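Local coordinates for protein short chain dehydrogenase (Leptospira borgpetersenii serovar Hardjo-bovis, PDB 6UH2) that binds NAD+ in a Rossmann-type fold and, as a short-chain dehydrogenase/reductase, probably oxidises an alcohol CH-OH group or reduces the matching carbonyl with a nicotinamide dinucleotide, at residues Val23-Gly28 / Glu35-Tyr40; Gly30-Glu35 / Ile201-Ile206; Glu112-Val117 / Tyr173-Ala178. All blocks are in the same frame, centred on the assembly; numbering follows the deposited sequence. Where two conformers were deposited one is given.

In the fold
From the N terminus, strand 22-26 leads through the glycine turn into helix 31-42, and contact 1 (23-28 with 35-40) closes this short strand-turn-helix loop. Contact 2 starts from the first turn of the same helix, shares Glu35 with contact 1, and reaches 166 residues ahead to the end of strand 197-203, so the two cross along the chain. Contact 3 (112-117 with 173-178) opens and closes within that long span, pairing helix 111-139 with helix 171-191, and follows contact 1 in series. Contacts 1 and 2 anchor helix 31-42 to the parallel sheet; contact 3 joins two other helices. All three touch NAD.

Contact 1 of 3, residues Val23-Gly28 / Glu35-Tyr40; sequences VLITGG and ELVESY. With NAD (nicotinamide-adenine-dinucleotide), chain D.
A valine methyl sits on the face of a tyrosine ring: Val23 CG2 lies 3.9 Å from the centroid of the Tyr40 ring and 19° off its normal, a CH-pi contact. The methyl is displaced toward the rim and comes nearest to Tyr40 CD1, at 3.7 Å. With Val23 CG1 anti to the backbone N (chi1 -177°), CG2 is turned to the ring while CG1 reaches its CD2-CE2 side. Two residues on, on the same face of strand 22-26, Ile25 also points to the helix. In one of its two conformers, Ile25 CD1 meets Val37 CG2 at 3.8 Å and approaches Tyr40 CD2 obliquely at 4.2 Å, so that one methyl touches both residues. Leu36 adds a looser contact through its CB. At the turn, Val37 CG2 lies 3.8 Å from Gly28 O. Strand 23-26 and helix 35-40 run nearly antiparallel, at 168°, as in the first beta-alpha unit of a Rossmann fold. Gly27 CA is 3.5 Å from NAD O4B; the residue sits with positive phi in a type II turn from Ile25 to Gly28, beside the adenosine ribose. The hydroxyl of Tyr40 is hydrogen-bonded to Thr241 OG1, so the ring is held at its polar end as well as on its face. The contact across the segments is thus apolar and buried, with shape and dispersion rather than polar bonds seating the helix on the sheet beside the cofactor.

Contact 2 of 3, residues Gly30-Glu35 / Ile201-Ile206; sequences GQIGSE and ISPGGI. With NAD (nicotinamide-adenine-dinucleotide), chain D.
Helix 31-42 begins at Gln31, with Gly30 as its N-cap, and faces the end of strand 197-203, where the chain leaves Pro203 through two glycines to Ile206. The closest CA atoms, those of Ile32 and Ile206, are 8.6 Å apart, leaving side chains and cofactor to bridge the segments. The helix start grips the pyrophosphate: Gln31 N donates to NAD O2A at 2.8 Å and Ile32 N to NAD O2N at 2.6 Å, with N-H...O angles of 173° and 167°. This is the phosphate-binding helix start of Rossmann folds, where the helix dipole probably helps to offset the negative charge. Across from it, Ile206 N donates to the carboxamide oxygen NAD O7N at 3.0 Å, less straight at 150°. Ile32 CD1 packs against Ile206 CG1 at 4.0 Å and Pro203 CG at 4.2 Å, and also touches NAD O4D. The Pro203 ring lies over one face of the nicotinamide, at C5N and C6N. Gln31 is extended, with CG anti to the backbone N; it and Ile206 lie alongside each other, pointing opposite ways, and the Gln31 amide touches Ile206 CG2. Gln31 NE2 bonds to Phe207 O, while a water within reach of Gln31 OE1 and Ile206 O accepts from the carboxamide nitrogen NAD N7N at 3.1 Å. Ile32 also packs on Leu233 of helix 231-240 and Phe148 of strand 144-148; Pro203 shares Phe148, and strand 197-203 runs between strands 144-148 and 252-255.

Contact 3 of 3, residues Glu112-Val117 / Tyr173-Ala178; sequences EEFNEV and YAMTKA. With NAD (nicotinamide-adenine-dinucleotide), chain D.
Tyr173 meets helix 111-139 through its backbone, Val117 CG1 lying 4.5 Å from Tyr173 N, while its ring goes to the cofactor. CG is anti to the backbone N (chi1 -167°), which carries the ring to the ribose: Tyr173 OH hydrogen-bonds NAD O2D at 2.7 Å, with that oxygen in the plane of the ring. Met175 comes next, its sulfur beside Phe114 in a Met-aromatic contact. Met175 SD lies 3.7 Å from Phe114 CZ and at the edge of the ring, 76° off the normal, the side chains lying roughly perpendicular. Thr176 OG1 approaches Val117 CG1 at 4.0 Å; its hydroxyl is engaged by Val172 O and Asn121 ND2. Lys177 points from the same helix toward NAD, its CG over the centre of one face of the Tyr173 ring and its NZ 2.9 Å from NAD O3D, with a weak second bond to NAD O2D. Phe148 O is another partner of this nitrogen. Tyr173 and Lys177 follow the YxxxK spacing of short-chain dehydrogenases, one helical turn apart, and both hold the nicotinamide ribose. Helix segments 112-117 and 173-178 run nearly parallel, crossing at -20° with axes 10.5 Å apart at closest approach. Val118, Asn121 and Leu122 of helix 111-139 continue the packing on Thr176 and Lys177, and Val172 extends it on the other helix, touching Phe114 and Val117.

Contact 1 of 3, residues Val23-Gly28 / Glu35-Tyr40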
loop_
_atom_site.group_PDB
_atom_site.type_symbol
_atom_site.label_atom_id
_atom_site.label_comp_id
_atom_site.label_asym_id
_atom_site.label_seq_id
_atom_site.Cartn_x
_atom_site.Cartn_y
_atom_site.Cartn_z
ATOM N N VAL B 23 19.461 -5.996 1.172
ATOM C CA VAL B 23 18.539 -5.293 2.060
ATOM C C VAL B 23 19.236 -5.067 3.394
ATOM O O VAL B 23 19.689 -6.024 4.038
ATOM C CB VAL B 23 17.240 -6.085 2.264
ATOM C CG1 VAL B 23 16.255 -5.283 3.132
ATOM C CG2 VAL B 23 16.620 -6.465 0.923
ATOM N N LEU B 24 19.307 -3.810 3.812
ATOM C CA LEU B 24 19.817 -3.423 5.121
ATOM C C LEU B 24 18.628 -3.113 6.025
ATOM O O LEU B 24 17.874 -2.174 5.754
ATOM C CB LEU B 24 20.728 -2.201 4.985
ATOM C CG LEU B 24 21.399 -1.643 6.231
ATOM C CD1 LEU B 24 22.280 -2.720 6.810
ATOM C CD2 LEU B 24 22.229 -0.373 5.902
ATOM N N ILE B 25 18.462 -3.880 7.102
ATOM C CA ILE B 25 17.306 -3.757 7.993
ATOM C C ILE B 25 17.803 -3.469 9.402
ATOM O O ILE B 25 18.465 -4.315 10.012
ATOM C CB ILE B 25 16.439 -5.028 7.998
ATOM C CG1 ILE B 25 16.247 -5.573 6.580
ATOM C CG2 ILE B 25 15.095 -4.740 8.668
ATOM C CD1 ILE B 25 15.454 -6.878 6.510
ATOM N N THR B 26 17.479 -2.288 9.925
ATOM C CA THR B 26 17.763 -2.002 11.321
ATOM C C THR B 26 16.689 -2.663 12.176
ATOM O O THR B 26 15.547 -2.840 11.742
ATOM C CB THR B 26 17.792 -0.494 11.599
ATOM O OG1 THR B 26 16.461 0.033 11.507
ATOM C CG2 THR B 26 18.691 0.222 10.604
ATOM N N GLY B 27 17.068 -3.049 13.392
ATOM C CA GLY B 27 16.120 -3.727 14.254
ATOM C C GLY B 27 15.646 -5.059 13.718
ATOM O O GLY B 27 14.558 -5.508 14.080
ATOM N N GLY B 28 16.443 -5.708 12.866
ATOM C CA GLY B 28 16.058 -6.945 12.208
ATOM C C GLY B 28 15.965 -8.146 13.120
ATOM O O GLY B 28 15.491 -9.200 12.675
ATOM N N GLU B 35 10.709 -11.442 10.929
ATOM C CA GLU B 35 9.841 -11.910 9.854
ATOM C C GLU B 35 10.277 -11.320 8.518
ATOM O O GLU B 35 10.299 -12.018 7.496
ATOM C CB GLU B 35 8.383 -11.554 10.162
ATOM C CG GLU B 35 7.406 -11.900 9.048
ATOM C CD GLU B 35 7.127 -13.400 8.942
ATOM O OE1 GLU B 35 7.476 -14.155 9.871
ATOM O OE2 GLU B 35 6.563 -13.818 7.917
ATOM N N LEU B 36 10.653 -10.042 8.512
ATOM C CA LEU B 36 11.101 -9.429 7.266
ATOM C C LEU B 36 12.407 -10.048 6.791
ATOM O O LEU B 36 12.583 -10.270 5.591
ATOM C CB LEU B 36 11.256 -7.912 7.431
ATOM C CG LEU B 36 9.989 -7.108 7.779
ATOM C CD1 LEU B 36 10.247 -5.599 7.675
ATOM C CD2 LEU B 36 8.823 -7.516 6.878
ATOM N N VAL B 37 13.340 -10.316 7.709
ATOM C CA VAL B 37 14.592 -10.972 7.319
ATOM C C VAL B 37 14.303 -12.323 6.681
ATOM O O VAL B 37 14.782 -12.626 5.582
ATOM C CB VAL B 37 15.530 -11.121 8.530
ATOM C CG1 VAL B 37 16.689 -12.071 8.184
ATOM C CG2 VAL B 37 16.067 -9.750 8.980
ATOM N N GLU B 38 13.516 -13.156 7.368
ATOM C CA GLU B 38 13.182 -14.471 6.843
ATOM C C GLU B 38 12.529 -14.375 5.466
ATOM O O GLU B 38 12.857 -15.154 4.566
ATOM C CB GLU B 38 12.255 -15.185 7.827
ATOM C CG GLU B 38 12.235 -16.694 7.710
ATOM C CD GLU B 38 11.347 -17.328 8.761
ATOM O OE1 GLU B 38 10.165 -17.599 8.459
ATOM O OE2 GLU B 38 11.828 -17.529 9.899
ATOM N N SER B 39 11.609 -13.417 5.282
ATOM C CA SER B 39 10.898 -13.299 4.009
ATOM C C SER B 39 11.832 -12.875 2.878
ATOM O O SER B 39 11.786 -13.442 1.778
ATOM C CB SER B 39 9.745 -12.308 4.149
ATOM O OG SER B 39 8.781 -12.815 5.044
ATOM N N TYR B 40 12.686 -11.882 3.126
ATOM C CA TYR B 40 13.628 -11.470 2.093
ATOM C C TYR B 40 14.608 -12.586 1.751
ATOM O O TYR B 40 14.926 -12.800 0.577
ATOM C CB TYR B 40 14.383 -10.219 2.528
ATOM C CG TYR B 40 13.671 -8.932 2.187
ATOM C CD1 TYR B 40 13.511 -8.532 0.862
ATOM C CD2 TYR B 40 13.168 -8.112 3.187
ATOM C CE1 TYR B 40 12.861 -7.333 0.545
ATOM C CE2 TYR B 40 12.519 -6.929 2.880
ATOM C CZ TYR B 40 12.374 -6.540 1.567
ATOM O OH TYR B 40 11.735 -5.354 1.277
HETATM P PA NAD D . 10.697 -5.304 18.795
HETATM O O1A NAD D . 10.809 -4.629 20.186
HETATM O O2A NAD D . 10.330 -6.786 18.694
HETATM O O5B NAD D . 12.056 -5.057 17.914
HETATM C C5B NAD D . 12.741 -3.819 17.857
HETATM C C4B NAD D . 14.146 -4.204 17.479
HETATM O O4B NAD D . 14.861 -2.915 17.390
HETATM C C3B NAD D . 14.858 -5.054 18.544
HETATM O O3B NAD D . 15.535 -6.176 17.929
HETATM C C2B NAD D . 15.908 -4.087 19.107
HETATM O O2B NAD D . 17.091 -4.767 19.552
HETATM C C1B NAD D . 16.143 -3.112 17.929
HETATM N N9A NAD D . 16.773 -1.917 18.481
HETATM C C8A NAD D . 16.500 -1.270 19.685
HETATM N N7A NAD D . 17.314 -0.267 19.880
HETATM C C5A NAD D . 18.173 -0.261 18.781
HETATM C C6A NAD D . 19.256 0.534 18.424
HETATM N N6A NAD D . 19.679 1.561 19.188
HETATM N N1A NAD D . 19.878 0.273 17.264
HETATM C C2A NAD D . 19.471 -0.739 16.495
HETATM N N3A NAD D . 18.455 -1.563 16.762
HETATM C C4A NAD D . 17.834 -1.283 17.918
HETATM O O3 NAD D . 9.672 -4.457 17.872
HETATM P PN NAD D . 8.627 -4.869 16.715
HETATM O O1N NAD D . 7.209 -5.081 17.303
HETATM O O2N NAD D . 9.327 -5.884 15.806
HETATM O O5D NAD D . 8.566 -3.345 16.013
HETATM C C5D NAD D . 9.320 -3.105 14.843
HETATM C C4D NAD D . 8.896 -1.732 14.329
HETATM O O4D NAD D . 7.425 -1.647 14.158
HETATM C C3D NAD D . 9.208 -0.658 15.371
HETATM O O3D NAD D . 9.556 0.576 14.733
HETATM C C2D NAD D . 7.866 -0.406 16.125
HETATM O O2D NAD D . 7.748 0.904 16.654
HETATM C C1D NAD D . 6.880 -0.618 14.941
HETATM N N1N NAD D . 5.505 -1.064 15.361
HETATM C C2N NAD D . 5.324 -2.184 16.114
HETATM C C3N NAD D . 4.050 -2.546 16.472
HETATM C C7N NAD D . 3.863 -3.771 17.301
HETATM O O7N NAD D . 2.756 -3.984 17.772
HETATM N N7N NAD D . 4.919 -4.593 17.488
HETATM C C4N NAD D . 2.971 -1.753 16.043
HETATM C C5N NAD D . 3.185 -0.634 15.295
HETATM C C6N NAD D . 4.490 -0.294 14.947
#

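Contact 2 of 3, residues Gly30-Glu35 / Ile201-Ile206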
loop_
_atom_site.group_PDB
_atom_site.type_symbol
_atom_site.label_atom_id
_atom_site.label_comp_id
_atom_site.label_asym_id
_atom_site.label_seq_id
_atom_site.Cartn_x
_atom_site.Cartn_y
_atom_site.Cartn_z
ATOM N N GLY B 30 14.110 -8.124 15.900
ATOM C CA GLY B 30 12.869 -8.017 16.645
ATOM C C GLY B 30 11.757 -8.857 16.040
ATOM O O GLY B 30 11.962 -9.658 15.128
ATOM N N GLN B 31 10.546 -8.676 16.576
ATOM C CA GLN B 31 9.428 -9.503 16.127
ATOM C C GLN B 31 9.113 -9.256 14.657
ATOM O O GLN B 31 9.042 -10.195 13.855
ATOM C CB GLN B 31 8.182 -9.258 16.979
ATOM C CG GLN B 31 7.073 -10.260 16.656
ATOM C CD GLN B 31 5.821 -10.058 17.466
ATOM O OE1 GLN B 31 5.676 -9.060 18.177
ATOM N NE2 GLN B 31 4.899 -11.015 17.373
ATOM N N ILE B 32 8.918 -7.995 14.277
ATOM C CA ILE B 32 8.616 -7.711 12.878
ATOM C C ILE B 32 9.869 -7.884 12.028
ATOM O O ILE B 32 9.830 -8.507 10.961
ATOM C CB ILE B 32 8.020 -6.296 12.728
ATOM C CG1 ILE B 32 6.600 -6.261 13.285
ATOM C CG2 ILE B 32 8.034 -5.852 11.259
ATOM C CD1 ILE B 32 6.029 -4.855 13.427
ATOM N N GLY B 33 10.997 -7.334 12.499
ATOM C CA GLY B 33 12.236 -7.412 11.740
ATOM C C GLY B 33 12.629 -8.828 11.366
ATOM O O GLY B 33 13.034 -9.087 10.228
ATOM N N SER B 34 12.491 -9.774 12.305
ATOM C CA SER B 34 12.895 -11.143 11.996
ATOM C C SER B 34 12.007 -11.748 10.914
ATOM O O SER B 34 12.497 -12.486 10.051
ATOM C CB SER B 34 12.884 -12.005 13.258
ATOM O OG SER B 34 11.613 -12.000 13.867
ATOM N N GLU B 35 10.709 -11.442 10.929
ATOM C CA GLU B 35 9.841 -11.910 9.854
ATOM C C GLU B 35 10.277 -11.320 8.518
ATOM O O GLU B 35 10.299 -12.018 7.496
ATOM C CB GLU B 35 8.383 -11.554 10.162
ATOM C CG GLU B 35 7.406 -11.900 9.048
ATOM C CD GLU B 35 7.127 -13.400 8.942
ATOM O OE1 GLU B 35 7.476 -14.155 9.871
ATOM O OE2 GLU B 35 6.563 -13.818 7.917
ATOM N N ILE B 201 5.582 2.270 6.318
ATOM C CA ILE B 201 4.505 1.361 6.698
ATOM C C ILE B 201 4.182 1.599 8.162
ATOM O O ILE B 201 5.090 1.645 9.003
ATOM C CB ILE B 201 4.860 -0.116 6.441
ATOM C CG1 ILE B 201 4.709 -0.423 4.953
ATOM C CG2 ILE B 201 3.921 -1.045 7.224
ATOM C CD1 ILE B 201 5.007 -1.875 4.580
ATOM N N SER B 202 2.892 1.765 8.463
ATOM C CA SER B 202 2.444 1.952 9.841
ATOM C C SER B 202 1.621 0.742 10.268
ATOM O O SER B 202 0.424 0.651 9.942
ATOM C CB SER B 202 1.632 3.241 9.986
ATOM O OG SER B 202 2.456 4.383 9.816
ATOM N N PRO B 203 2.213 -0.209 10.981
ATOM C CA PRO B 203 1.452 -1.382 11.432
ATOM C C PRO B 203 0.447 -1.019 12.512
ATOM O O PRO B 203 0.651 -0.096 13.301
ATOM C CB PRO B 203 2.533 -2.317 12.002
ATOM C CG PRO B 203 3.837 -1.803 11.446
ATOM C CD PRO B 203 3.646 -0.313 11.304
ATOM N N GLY B 204 -0.653 -1.758 12.532
ATOM C CA GLY B 204 -1.473 -1.848 13.713
ATOM C C GLY B 204 -0.798 -2.730 14.752
ATOM O O GLY B 204 0.311 -3.234 14.569
ATOM N N GLY B 205 -1.490 -2.916 15.872
ATOM C CA GLY B 205 -0.909 -3.694 16.954
ATOM C C GLY B 205 -0.683 -5.138 16.533
ATOM O O GLY B 205 -1.517 -5.748 15.861
ATOM N N ILE B 206 0.459 -5.685 16.939
ATOM C CA ILE B 206 0.872 -7.034 16.569
ATOM C C ILE B 206 0.725 -7.938 17.785
ATOM O O ILE B 206 1.230 -7.617 18.872
ATOM C CB ILE B 206 2.317 -7.047 16.038
ATOM C CG1 ILE B 206 2.446 -6.088 14.850
ATOM C CG2 ILE B 206 2.738 -8.468 15.657
ATOM C CD1 ILE B 206 1.584 -6.487 13.651
HETATM P PA NAD D . 10.697 -5.304 18.795
HETATM O O1A NAD D . 10.809 -4.629 20.186
HETATM O O2A NAD D . 10.330 -6.786 18.694
HETATM O O5B NAD D . 12.056 -5.057 17.914
HETATM C C5B NAD D . 12.741 -3.819 17.857
HETATM C C4B NAD D . 14.146 -4.204 17.479
HETATM O O4B NAD D . 14.861 -2.915 17.390
HETATM C C3B NAD D . 14.858 -5.054 18.544
HETATM O O3B NAD D . 15.535 -6.176 17.929
HETATM C C2B NAD D . 15.908 -4.087 19.107
HETATM O O2B NAD D . 17.091 -4.767 19.552
HETATM C C1B NAD D . 16.143 -3.112 17.929
HETATM N N9A NAD D . 16.773 -1.917 18.481
HETATM C C8A NAD D . 16.500 -1.270 19.685
HETATM N N7A NAD D . 17.314 -0.267 19.880
HETATM C C5A NAD D . 18.173 -0.261 18.781
HETATM C C6A NAD D . 19.256 0.534 18.424
HETATM N N6A NAD D . 19.679 1.561 19.188
HETATM N N1A NAD D . 19.878 0.273 17.264
HETATM C C2A NAD D . 19.471 -0.739 16.495
HETATM N N3A NAD D . 18.455 -1.563 16.762
HETATM C C4A NAD D . 17.834 -1.283 17.918
HETATM O O3 NAD D . 9.672 -4.457 17.872
HETATM P PN NAD D . 8.627 -4.869 16.715
HETATM O O1N NAD D . 7.209 -5.081 17.303
HETATM O O2N NAD D . 9.327 -5.884 15.806
HETATM O O5D NAD D . 8.566 -3.345 16.013
HETATM C C5D NAD D . 9.320 -3.105 14.843
HETATM C C4D NAD D . 8.896 -1.732 14.329
HETATM O O4D NAD D . 7.425 -1.647 14.158
HETATM C C3D NAD D . 9.208 -0.658 15.371
HETATM O O3D NAD D . 9.556 0.576 14.733
HETATM C C2D NAD D . 7.866 -0.406 16.125
HETATM O O2D NAD D . 7.748 0.904 16.654
HETATM C C1D NAD D . 6.880 -0.618 14.941
HETATM N N1N NAD D . 5.505 -1.064 15.361
HETATM C C2N NAD D . 5.324 -2.184 16.114
HETATM C C3N NAD D . 4.050 -2.546 16.472
HETATM C C7N NAD D . 3.863 -3.771 17.301
HETATM O O7N NAD D . 2.756 -3.984 17.772
HETATM N N7N NAD D . 4.919 -4.593 17.488
HETATM C C4N NAD D . 2.971 -1.753 16.043
HETATM C C5N NAD D . 3.185 -0.634 15.295
HETATM C C6N NAD D . 4.490 -0.294 14.947
HETATM O O HOH W 1 3.787 -6.866 19.350
#

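Contact 3 of 3, residues Glu112-Val117 / Tyr173-Ala178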
loop_
_atom_site.group_PDB
_atom_site.type_symbol
_atom_site.label_atom_id
_atom_site.label_comp_id
_atom_site.label_asym_id
_atom_site.label_seq_id
_atom_site.Cartn_x
_atom_site.Cartn_y
_atom_site.Cartn_z
ATOM N N GLU B 112 15.443 10.835 30.526
ATOM C CA GLU B 112 16.202 9.709 30.007
ATOM C C GLU B 112 15.316 8.795 29.167
ATOM O O GLU B 112 15.731 8.339 28.095
ATOM C CB GLU B 112 16.860 8.955 31.166
ATOM C CG GLU B 112 17.959 9.767 31.887
ATOM C CD GLU B 112 17.445 10.949 32.738
ATOM O OE1 GLU B 112 16.262 10.957 33.167
ATOM O OE2 GLU B 112 18.246 11.880 32.981
ATOM N N GLU B 113 14.089 8.533 29.629
ATOM C CA GLU B 113 13.131 7.762 28.834
ATOM C C GLU B 113 12.799 8.479 27.537
ATOM O O GLU B 113 12.877 7.897 26.449
ATOM C CB GLU B 113 11.845 7.531 29.625
ATOM C CG GLU B 113 11.975 6.630 30.829
ATOM C CD GLU B 113 10.788 6.764 31.761
ATOM O OE1 GLU B 113 9.947 7.670 31.538
ATOM O OE2 GLU B 113 10.707 5.971 32.718
ATOM N N PHE B 114 12.403 9.750 27.646
ATOM C CA PHE B 114 12.030 10.539 26.480
ATOM C C PHE B 114 13.146 10.541 25.444
ATOM O O PHE B 114 12.916 10.252 24.263
ATOM C CB PHE B 114 11.695 11.968 26.929
ATOM C CG PHE B 114 11.065 12.823 25.859
ATOM C CD1 PHE B 114 11.854 13.504 24.945
ATOM C CD2 PHE B 114 9.685 12.960 25.782
ATOM C CE1 PHE B 114 11.284 14.304 23.969
ATOM C CE2 PHE B 114 9.104 13.760 24.803
ATOM C CZ PHE B 114 9.903 14.429 23.892
ATOM N N ASN B 115 14.371 10.865 25.877
ATOM C CA ASN B 115 15.487 10.976 24.943
ATOM C C ASN B 115 15.863 9.636 24.327
ATOM O O ASN B 115 16.325 9.595 23.184
ATOM C CB ASN B 115 16.693 11.593 25.652
ATOM C CG ASN B 115 16.454 13.030 26.022
ATOM O OD1 ASN B 115 15.673 13.717 25.364
ATOM N ND2 ASN B 115 17.115 13.499 27.066
ATOM N N GLU B 116 15.698 8.536 25.064
ATOM C CA GLU B 116 16.050 7.238 24.492
ATOM C C GLU B 116 15.112 6.874 23.348
ATOM O O GLU B 116 15.555 6.363 22.313
ATOM C CB GLU B 116 16.024 6.156 25.573
ATOM C CG GLU B 116 16.797 4.903 25.197
ATOM C CD GLU B 116 18.200 5.221 24.695
ATOM O OE1 GLU B 116 18.485 4.961 23.503
ATOM O OE2 GLU B 116 19.010 5.751 25.486
ATOM N N VAL B 117 13.817 7.154 23.505
ATOM C CA VAL B 117 12.863 6.850 22.439
ATOM C C VAL B 117 13.126 7.734 21.224
ATOM O O VAL B 117 13.073 7.269 20.074
ATOM C CB VAL B 117 11.418 7.002 22.953
ATOM C CG1 VAL B 117 10.411 6.810 21.804
ATOM C CG2 VAL B 117 11.142 6.007 24.092
ATOM N N TYR B 173 6.213 8.287 21.944
ATOM C CA TYR B 173 5.992 7.375 20.824
ATOM C C TYR B 173 5.123 8.032 19.757
ATOM O O TYR B 173 5.429 7.948 18.561
ATOM C CB TYR B 173 5.354 6.081 21.323
ATOM C CG TYR B 173 5.360 4.957 20.311
ATOM C CD1 TYR B 173 6.532 4.283 20.007
ATOM C CD2 TYR B 173 4.192 4.569 19.663
ATOM C CE1 TYR B 173 6.537 3.233 19.085
ATOM C CE2 TYR B 173 4.188 3.534 18.737
ATOM C CZ TYR B 173 5.366 2.871 18.455
ATOM O OH TYR B 173 5.379 1.837 17.534
ATOM N N ALA B 174 4.042 8.701 20.172
ATOM C CA ALA B 174 3.211 9.433 19.220
ATOM C C ALA B 174 4.018 10.515 18.515
ATOM O O ALA B 174 3.940 10.670 17.292
ATOM C CB ALA B 174 2.008 10.051 19.939
ATOM N N MET B 175 4.809 11.271 19.281
ATOM C CA MET B 175 5.644 12.317 18.694
ATOM C C MET B 175 6.592 11.747 17.647
ATOM O O MET B 175 6.678 12.262 16.525
ATOM C CB MET B 175 6.448 13.012 19.789
ATOM C CG MET B 175 5.702 14.069 20.590
ATOM S SD MET B 175 6.804 14.615 21.916
ATOM C CE MET B 175 6.392 16.363 22.050
ATOM N N THR B 176 7.345 10.704 18.005
ATOM C CA THR B 176 8.396 10.256 17.091
ATOM C C THR B 176 7.835 9.498 15.892
ATOM O O THR B 176 8.424 9.552 14.805
ATOM C CB THR B 176 9.441 9.384 17.805
ATOM O OG1 THR B 176 8.821 8.218 18.357
ATOM C CG2 THR B 176 10.144 10.185 18.925
ATOM N N LYS B 177 6.714 8.796 16.049
ATOM C CA LYS B 177 6.162 8.078 14.901
ATOM C C LYS B 177 5.497 9.037 13.921
ATOM O O LYS B 177 5.610 8.861 12.701
ATOM C CB LYS B 177 5.188 6.997 15.371
ATOM C CG LYS B 177 5.888 5.821 16.050
ATOM C CD LYS B 177 6.921 5.176 15.103
ATOM C CE LYS B 177 7.565 3.950 15.721
ATOM N NZ LYS B 177 8.441 3.219 14.747
ATOM N N ALA B 178 4.802 10.064 14.428
ATOM C CA ALA B 178 4.368 11.152 13.550
ATOM C C ALA B 178 5.553 11.801 12.849
ATOM O O ALA B 178 5.466 12.168 11.665
ATOM C CB ALA B 178 3.609 12.215 14.344
HETATM P PA NAD D . 10.697 -5.304 18.795
HETATM O O1A NAD D . 10.809 -4.629 20.186
HETATM O O2A NAD D . 10.330 -6.786 18.694
HETATM O O5B NAD D . 12.056 -5.057 17.914
HETATM C C5B NAD D . 12.741 -3.819 17.857
HETATM C C4B NAD D . 14.146 -4.204 17.479
HETATM O O4B NAD D . 14.861 -2.915 17.390
HETATM C C3B NAD D . 14.858 -5.054 18.544
HETATM O O3B NAD D . 15.535 -6.176 17.929
HETATM C C2B NAD D . 15.908 -4.087 19.107
HETATM O O2B NAD D . 17.091 -4.767 19.552
HETATM C C1B NAD D . 16.143 -3.112 17.929
HETATM N N9A NAD D . 16.773 -1.917 18.481
HETATM C C8A NAD D . 16.500 -1.270 19.685
HETATM N N7A NAD D . 17.314 -0.267 19.880
HETATM C C5A NAD D . 18.173 -0.261 18.781
HETATM C C6A NAD D . 19.256 0.534 18.424
HETATM N N6A NAD D . 19.679 1.561 19.188
HETATM N N1A NAD D . 19.878 0.273 17.264
HETATM C C2A NAD D . 19.471 -0.739 16.495
HETATM N N3A NAD D . 18.455 -1.563 16.762
HETATM C C4A NAD D . 17.834 -1.283 17.918
HETATM O O3 NAD D . 9.672 -4.457 17.872
HETATM P PN NAD D . 8.627 -4.869 16.715
HETATM O O1N NAD D . 7.209 -5.081 17.303
HETATM O O2N NAD D . 9.327 -5.884 15.806
HETATM O O5D NAD D . 8.566 -3.345 16.013
HETATM C C5D NAD D . 9.320 -3.105 14.843
HETATM C C4D NAD D . 8.896 -1.732 14.329
HETATM O O4D NAD D . 7.425 -1.647 14.158
HETATM C C3D NAD D . 9.208 -0.658 15.371
HETATM O O3D NAD D . 9.556 0.576 14.733
HETATM C C2D NAD D . 7.866 -0.406 16.125
HETATM O O2D NAD D . 7.748 0.904 16.654
HETATM C C1D NAD D . 6.880 -0.618 14.941
HETATM N N1N NAD D . 5.505 -1.064 15.361
HETATM C C2N NAD D . 5.324 -2.184 16.114
HETATM C C3N NAD D . 4.050 -2.546 16.472
HETATM C C7N NAD D . 3.863 -3.771 17.301
HETATM O O7N NAD D . 2.756 -3.984 17.772
HETATM N N7N NAD D . 4.919 -4.593 17.488
HETATM C C4N NAD D . 2.971 -1.753 16.043
HETATM C C5N NAD D . 3.185 -0.634 15.295
HETATM C C6N NAD D . 4.490 -0.294 14.947
#